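Local coordinates for ribulose-bisphosphate carboxylase (PDB 4NAS), which belongs to the RuBisCO large-chain family, pairing an N-terminal domain with a TIM-barrel catalytic domain in a two-chain assembly, at residues V84-L94 with L113-F123. Residues are numbered along the deposited sequence; the frame is centred on the assembly and turned at random.
Sequences VANLNGTFASL and LQMPDELVRQF
The loop from Leu87 to Thr90 passes alongside the short helix 117-120, and the backbones come closest at Gly89 and Gln122, whose CA atoms lie 5.5 Å apart. Phe123 reaches the start of helix 91-99: its CE1 sits over the centre of the Phe91 ring, 3.5 Å above the plane. The two ring planes are inclined at 38°, and Phe91 N meets the edge of the Phe123 ring in plane. Nearer the start of the loop, the side chains of Val84 and Pro116 run antiparallel past one another, tightly, with Val84 CG2 3.4 Å from Pro116 CG. Val84 CG1, anti to the backbone N (chi1 172°), lies 4.1 Å from Leu119 CB. Leu119 CD2 is 3.7 Å from Leu87 CD1, the two side chains crossing nearly at right angles, while Leu94 CD2 rests 4.1 Å from SE of Met115, modelled as selenomethionine. Gln122 lays OE1 against Gly89 CA at 3.4 Å, and Gly89 N is buried without a partner. The loop is braced from within: Thr90 OG1 donates to Asn88 OD1 (2.6 Å) and, as N-cap, accepts from Ser93 N. Asp249 takes the N-H groups of Phe91 and Ala92. Apolar packing thus joins the two connections that follow strands 73-83 and 108-114 of the N-terminal domain, beside helices 248-256 and 284-295 of the TIM-barrel domain.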
ATOM      1  N   VAL B  84      21.605  -0.877  -7.901  1.00 27.41           N
ATOM      2  CA  VAL B  84      21.200  -0.161  -6.690  1.00 30.71           C
ATOM      3  C   VAL B  84      21.376   1.351  -6.841  1.00 31.34           C
ATOM      4  O   VAL B  84      20.740   2.144  -6.141  1.00 30.72           O
ATOM      5  CB  VAL B  84      22.003  -0.685  -5.473  1.00 40.00           C
ATOM      6  CG1 VAL B  84      21.771   0.167  -4.217  1.00 41.13           C
ATOM      7  CG2 VAL B  84      21.628  -2.123  -5.217  1.00 37.29           C
ATOM      8  N   ALA B  85      22.221   1.747  -7.788  1.00 26.20           N
ATOM      9  CA  ALA B  85      22.500   3.150  -8.013  1.00 28.32           C
ATOM     10  C   ALA B  85      21.294   3.927  -8.501  1.00 31.04           C
ATOM     11  O   ALA B  85      21.320   5.152  -8.486  1.00 30.59           O
ATOM     12  CB  ALA B  85      23.657   3.314  -8.988  1.00 27.65           C
ATOM     13  N   ASN B  86      20.244   3.232  -8.942  1.00 24.34           N
ATOM     14  CA  ASN B  86      19.036   3.924  -9.385  1.00 26.32           C
ATOM     15  C   ASN B  86      18.030   4.172  -8.266  1.00 25.59           C
ATOM     16  O   ASN B  86      17.016   4.851  -8.476  1.00 26.53           O
ATOM     17  CB  ASN B  86      18.341   3.162 -10.517  1.00 25.08           C
ATOM     18  CG  ASN B  86      19.241   2.947 -11.682  1.00 31.58           C
ATOM     19  OD1 ASN B  86      20.213   3.685 -11.866  1.00 34.67           O
ATOM     20  ND2 ASN B  86      18.949   1.928 -12.477  1.00 36.19           N
ATOM     21  N   LEU B  87      18.309   3.611  -7.091  1.00 22.99           N
ATOM     22  CA  LEU B  87      17.414   3.764  -5.945  1.00 27.59           C
ATOM     23  C   LEU B  87      17.904   4.944  -5.103  1.00 32.04           C
ATOM     24  O   LEU B  87      18.960   5.531  -5.383  1.00 31.52           O
ATOM     25  CB  LEU B  87      17.319   2.459  -5.124  1.00 21.77           C
ATOM     26  CG  LEU B  87      16.870   1.216  -5.914  1.00 26.97           C
ATOM     27  CD1 LEU B  87      16.722  -0.022  -5.027  1.00 27.26           C
ATOM     28  CD2 LEU B  87      15.570   1.471  -6.663  1.00 22.35           C
ATOM     29  N   ASN B  88      17.134   5.303  -4.082  1.00 25.75           N
ATOM     30  CA  ASN B  88      17.453   6.476  -3.269  1.00 27.73           C
ATOM     31  C   ASN B  88      17.273   6.187  -1.789  1.00 29.57           C
ATOM     32  O   ASN B  88      17.092   7.107  -1.011  1.00 32.71           O
ATOM     33  CB  ASN B  88      16.589   7.692  -3.677  1.00 26.35           C
ATOM     34  CG  ASN B  88      15.102   7.521  -3.306  1.00 30.42           C
ATOM     35  OD1 ASN B  88      14.712   6.501  -2.732  1.00 33.37           O
ATOM     36  ND2 ASN B  88      14.280   8.524  -3.621  1.00 21.69           N
ATOM     37  N   GLY B  89      17.244   4.906  -1.424  1.00 27.18           N
ATOM     38  CA  GLY B  89      17.164   4.503  -0.025  1.00 26.78           C
ATOM     39  C   GLY B  89      15.784   4.500   0.634  1.00 24.58           C
ATOM     40  O   GLY B  89      15.680   4.531   1.869  1.00 28.04           O
ATOM     41  N   THR B  90      14.722   4.471  -0.166  1.00 21.22           N
ATOM     42  CA  THR B  90      13.361   4.435   0.381  1.00 20.66           C
ATOM     43  C   THR B  90      12.559   3.254  -0.132  1.00 23.62           C
ATOM     44  O   THR B  90      12.837   2.699  -1.200  1.00 17.71           O
ATOM     45  CB  THR B  90      12.574   5.700   0.032  1.00 27.16           C
ATOM     46  OG1 THR B  90      12.545   5.851  -1.398  1.00 25.56           O
ATOM     47  CG2 THR B  90      13.213   6.933   0.707  1.00 20.71           C
ATOM     48  N   PHE B  91      11.537   2.871   0.625  1.00 19.25           N
ATOM     49  CA  PHE B  91      10.655   1.807   0.156  1.00 16.80           C
ATOM     50  C   PHE B  91       9.934   2.220  -1.134  1.00 16.47           C
ATOM     51  O   PHE B  91       9.709   1.380  -2.019  1.00 16.68           O
ATOM     52  CB  PHE B  91       9.644   1.430   1.230  1.00 16.71           C
ATOM     53  CG  PHE B  91      10.265   0.766   2.409  1.00 17.09           C
ATOM     54  CD1 PHE B  91      10.483  -0.602   2.407  1.00 18.49           C
ATOM     55  CD2 PHE B  91      10.678   1.518   3.504  1.00 19.72           C
ATOM     56  CE1 PHE B  91      11.070  -1.221   3.500  1.00 29.11           C
ATOM     57  CE2 PHE B  91      11.265   0.904   4.600  1.00 27.41           C
ATOM     58  CZ  PHE B  91      11.458  -0.467   4.597  1.00 27.24           C
ATOM     59  N   ALA B  92       9.588   3.497  -1.256  1.00 19.14           N
ATOM     60  CA  ALA B  92       8.971   3.969  -2.505  1.00 22.00           C
ATOM     61  C   ALA B  92       9.836   3.654  -3.724  1.00 22.09           C
ATOM     62  O   ALA B  92       9.339   3.175  -4.743  1.00 20.67           O
ATOM     63  CB  ALA B  92       8.679   5.455  -2.448  1.00 27.38           C
ATOM     64  N   SER B  93      11.123   3.962  -3.638  1.00 21.49           N
ATOM     65  CA  SER B  93      12.001   3.784  -4.792  1.00 25.59           C
ATOM     66  C   SER B  93      12.103   2.297  -5.100  1.00 22.57           C
ATOM     67  O   SER B  93      12.020   1.884  -6.248  1.00 17.98           O
ATOM     68  CB  SER B  93      13.390   4.329  -4.510  1.00 23.15           C
ATOM     69  OG  SER B  93      14.009   3.532  -3.517  1.00 29.27           O
ATOM     70  N   LEU B  94      12.240   1.500  -4.048  1.00 22.09           N
ATOM     71  CA  LEU B  94      12.354   0.069  -4.180  1.00 16.26           C
ATOM     72  C   LEU B  94      11.107  -0.541  -4.840  1.00 27.61           C
ATOM     73  O   LEU B  94      11.202  -1.249  -5.848  1.00 15.61           O
ATOM     74  CB  LEU B  94      12.601  -0.554  -2.802  1.00 16.23           C
ATOM     75  CG  LEU B  94      12.609  -2.082  -2.823  1.00 16.53           C
ATOM     76  CD1 LEU B  94      13.746  -2.588  -3.751  1.00 23.52           C
ATOM     77  CD2 LEU B  94      12.722  -2.679  -1.410  1.00 16.02           C
ATOM     78  N   LEU B 113      12.952 -11.048  -3.267  1.00 23.43           N
ATOM     79  CA  LEU B 113      13.854  -9.909  -3.405  1.00 27.22           C
ATOM     80  C   LEU B 113      15.186 -10.238  -2.768  1.00 23.42           C
ATOM     81  O   LEU B 113      15.279 -10.458  -1.552  1.00 27.24           O
ATOM     82  CB  LEU B 113      13.273  -8.670  -2.735  1.00 16.45           C
ATOM     83  CG  LEU B 113      12.108  -7.995  -3.450  1.00 16.69           C
ATOM     84  CD1 LEU B 113      11.574  -6.864  -2.554  1.00 18.07           C
ATOM     85  CD2 LEU B 113      12.483  -7.449  -4.833  1.00 16.45           C
ATOM     86  N   GLN B 114      16.230 -10.301  -3.572  1.00 21.50           N
ATOM     87  CA  GLN B 114      17.552 -10.480  -2.983  1.00 22.13           C
ATOM     88  C   GLN B 114      18.231  -9.122  -2.903  1.00 24.97           C
ATOM     89  O   GLN B 114      18.510  -8.490  -3.925  1.00 28.12           O
ATOM     90  CB  GLN B 114      18.380 -11.484  -3.781  1.00 24.18           C
ATOM     91  CG  GLN B 114      17.798 -12.899  -3.719  1.00 24.63           C
ATOM     92  CD  GLN B 114      18.498 -13.876  -4.644  1.00 29.09           C
ATOM     93  OE1 GLN B 114      19.645 -14.255  -4.407  1.00 29.43           O
ATOM     94  NE2 GLN B 114      17.805 -14.298  -5.700  1.00 31.78           N
HETATM   95  N   MSE B 115      18.502  -8.676  -1.686  1.00 23.91           N
HETATM   96  CA  MSE B 115      18.962  -7.304  -1.487  1.00 25.55           C
HETATM   97  C   MSE B 115      20.419  -7.178  -1.080  1.00 26.29           C
HETATM   98  O   MSE B 115      20.879  -7.855  -0.161  1.00 29.74           O
HETATM   99  CB  MSE B 115      18.038  -6.599  -0.514  1.00 21.90           C
HETATM  100  CG  MSE B 115      16.659  -6.522  -1.108  1.00 28.38           C
HETATM  101 SE   MSE B 115      15.550  -5.384  -0.090  0.90 60.09          SE
HETATM  102  CE  MSE B 115      16.858  -4.174   0.675  1.00 34.25           C
ATOM    103  N   PRO B 116      21.159  -6.326  -1.801  1.00 29.91           N
ATOM    104  CA  PRO B 116      22.585  -6.181  -1.536  1.00 29.30           C
ATOM    105  C   PRO B 116      22.765  -5.473  -0.206  1.00 29.05           C
ATOM    106  O   PRO B 116      21.876  -4.725   0.223  1.00 25.31           O
ATOM    107  CB  PRO B 116      23.075  -5.283  -2.675  1.00 33.31           C
ATOM    108  CG  PRO B 116      21.933  -5.167  -3.624  1.00 36.87           C
ATOM    109  CD  PRO B 116      20.695  -5.396  -2.840  1.00 34.63           C
ATOM    110  N   ASP B 117      23.920  -5.684   0.411  1.00 24.42           N
ATOM    111  CA  ASP B 117      24.204  -5.104   1.716  1.00 27.40           C
ATOM    112  C   ASP B 117      24.104  -3.580   1.716  1.00 26.25           C
ATOM    113  O   ASP B 117      23.560  -3.001   2.655  1.00 23.35           O
ATOM    114  CB  ASP B 117      25.586  -5.552   2.203  1.00 25.77           C
ATOM    115  CG  ASP B 117      25.830  -5.206   3.654  1.00 28.01           C
ATOM    116  OD1 ASP B 117      25.094  -5.729   4.544  1.00 31.30           O
ATOM    117  OD2 ASP B 117      26.749  -4.398   3.902  1.00 26.65           O
ATOM    118  N   GLU B 118      24.628  -2.936   0.674  1.00 25.21           N
ATOM    119  CA  GLU B 118      24.641  -1.474   0.617  1.00 27.64           C
ATOM    120  C   GLU B 118      23.227  -0.893   0.745  1.00 34.41           C
ATOM    121  O   GLU B 118      23.010   0.114   1.429  1.00 39.02           O
ATOM    122  CB  GLU B 118      25.294  -0.987  -0.678  1.00 41.02           C
ATOM    123  CG  GLU B 118      26.804  -1.064  -0.678  1.00 59.03           C
ATOM    124  CD  GLU B 118      27.395  -1.046  -2.079  1.00 72.03           C
ATOM    125  OE1 GLU B 118      28.582  -0.670  -2.213  1.00 76.46           O
ATOM    126  OE2 GLU B 118      26.674  -1.418  -3.038  1.00 74.78           O
ATOM    127  N   LEU B 119      22.263  -1.553   0.116  1.00 32.49           N
ATOM    128  CA  LEU B 119      20.871  -1.103   0.166  1.00 26.27           C
ATOM    129  C   LEU B 119      20.161  -1.432   1.498  1.00 23.08           C
ATOM    130  O   LEU B 119      19.435  -0.595   2.040  1.00 20.60           O
ATOM    131  CB  LEU B 119      20.073  -1.661  -1.016  1.00 26.89           C
ATOM    132  CG  LEU B 119      18.590  -1.244  -1.016  1.00 30.38           C
ATOM    133  CD1 LEU B 119      18.412   0.270  -1.200  1.00 29.81           C
ATOM    134  CD2 LEU B 119      17.792  -2.017  -2.064  1.00 29.99           C
ATOM    135  N   VAL B 120      20.341  -2.654   1.992  1.00 20.35           N
ATOM    136  CA  VAL B 120      19.816  -3.040   3.296  1.00 23.05           C
ATOM    137  C   VAL B 120      20.244  -2.024   4.353  1.00 20.42           C
ATOM    138  O   VAL B 120      19.438  -1.578   5.142  1.00 21.60           O
ATOM    139  CB  VAL B 120      20.293  -4.458   3.696  1.00 30.45           C
ATOM    140  CG1 VAL B 120      19.837  -4.819   5.121  1.00 21.81           C
ATOM    141  CG2 VAL B 120      19.781  -5.486   2.701  1.00 30.85           C
ATOM    142  N   ARG B 121      21.504  -1.598   4.320  1.00 21.14           N
ATOM    143  CA  ARG B 121      21.981  -0.659   5.349  1.00 25.33           C
ATOM    144  C   ARG B 121      21.444   0.778   5.276  1.00 21.67           C
ATOM    145  O   ARG B 121      21.651   1.558   6.192  1.00 25.31           O
ATOM    146  CB  ARG B 121      23.510  -0.670   5.456  1.00 34.28           C
ATOM    147  CG  ARG B 121      24.050  -1.970   6.028  1.00 23.32           C
ATOM    148  CD  ARG B 121      25.578  -1.992   5.988  1.00 24.99           C
ATOM    149  NE  ARG B 121      26.123  -3.238   6.521  1.00 29.00           N
ATOM    150  CZ  ARG B 121      26.634  -3.373   7.744  1.00 35.96           C
ATOM    151  NH1 ARG B 121      27.126  -4.542   8.136  1.00 26.28           N
ATOM    152  NH2 ARG B 121      26.664  -2.337   8.573  1.00 33.68           N
ATOM    153  N   GLN B 122      20.743   1.133   4.205  1.00 21.35           N
ATOM    154  CA  GLN B 122      20.135   2.454   4.138  1.00 25.45           C
ATOM    155  C   GLN B 122      18.767   2.480   4.837  1.00 27.40           C
ATOM    156  O   GLN B 122      18.154   3.538   4.991  1.00 24.78           O
ATOM    157  CB  GLN B 122      19.974   2.881   2.679  1.00 26.71           C
ATOM    158  CG  GLN B 122      21.282   3.136   1.946  1.00 31.35           C
ATOM    159  CD  GLN B 122      21.011   3.638   0.546  1.00 40.08           C
ATOM    160  OE1 GLN B 122      20.541   4.763   0.369  1.00 45.38           O
ATOM    161  NE2 GLN B 122      21.256   2.794  -0.454  1.00 32.48           N
ATOM    162  N   PHE B 123      18.279   1.315   5.239  1.00 26.65           N
ATOM    163  CA  PHE B 123      17.001   1.248   5.945  1.00 18.38           C
ATOM    164  C   PHE B 123      17.286   1.154   7.455  1.00 25.02           C
ATOM    165  O   PHE B 123      18.353   0.662   7.844  1.00 19.01           O
ATOM    166  CB  PHE B 123      16.213   0.042   5.463  1.00 24.02           C
ATOM    167  CG  PHE B 123      15.683   0.175   4.067  1.00 27.67           C
ATOM    168  CD1 PHE B 123      14.658   1.070   3.779  1.00 28.47           C
ATOM    169  CD2 PHE B 123      16.201  -0.602   3.038  1.00 25.45           C
ATOM    170  CE1 PHE B 123      14.159   1.180   2.479  1.00 20.81           C
ATOM    171  CE2 PHE B 123      15.709  -0.503   1.737  1.00 21.11           C
ATOM    172  CZ  PHE B 123      14.682   0.390   1.462  1.00 22.88           C
TER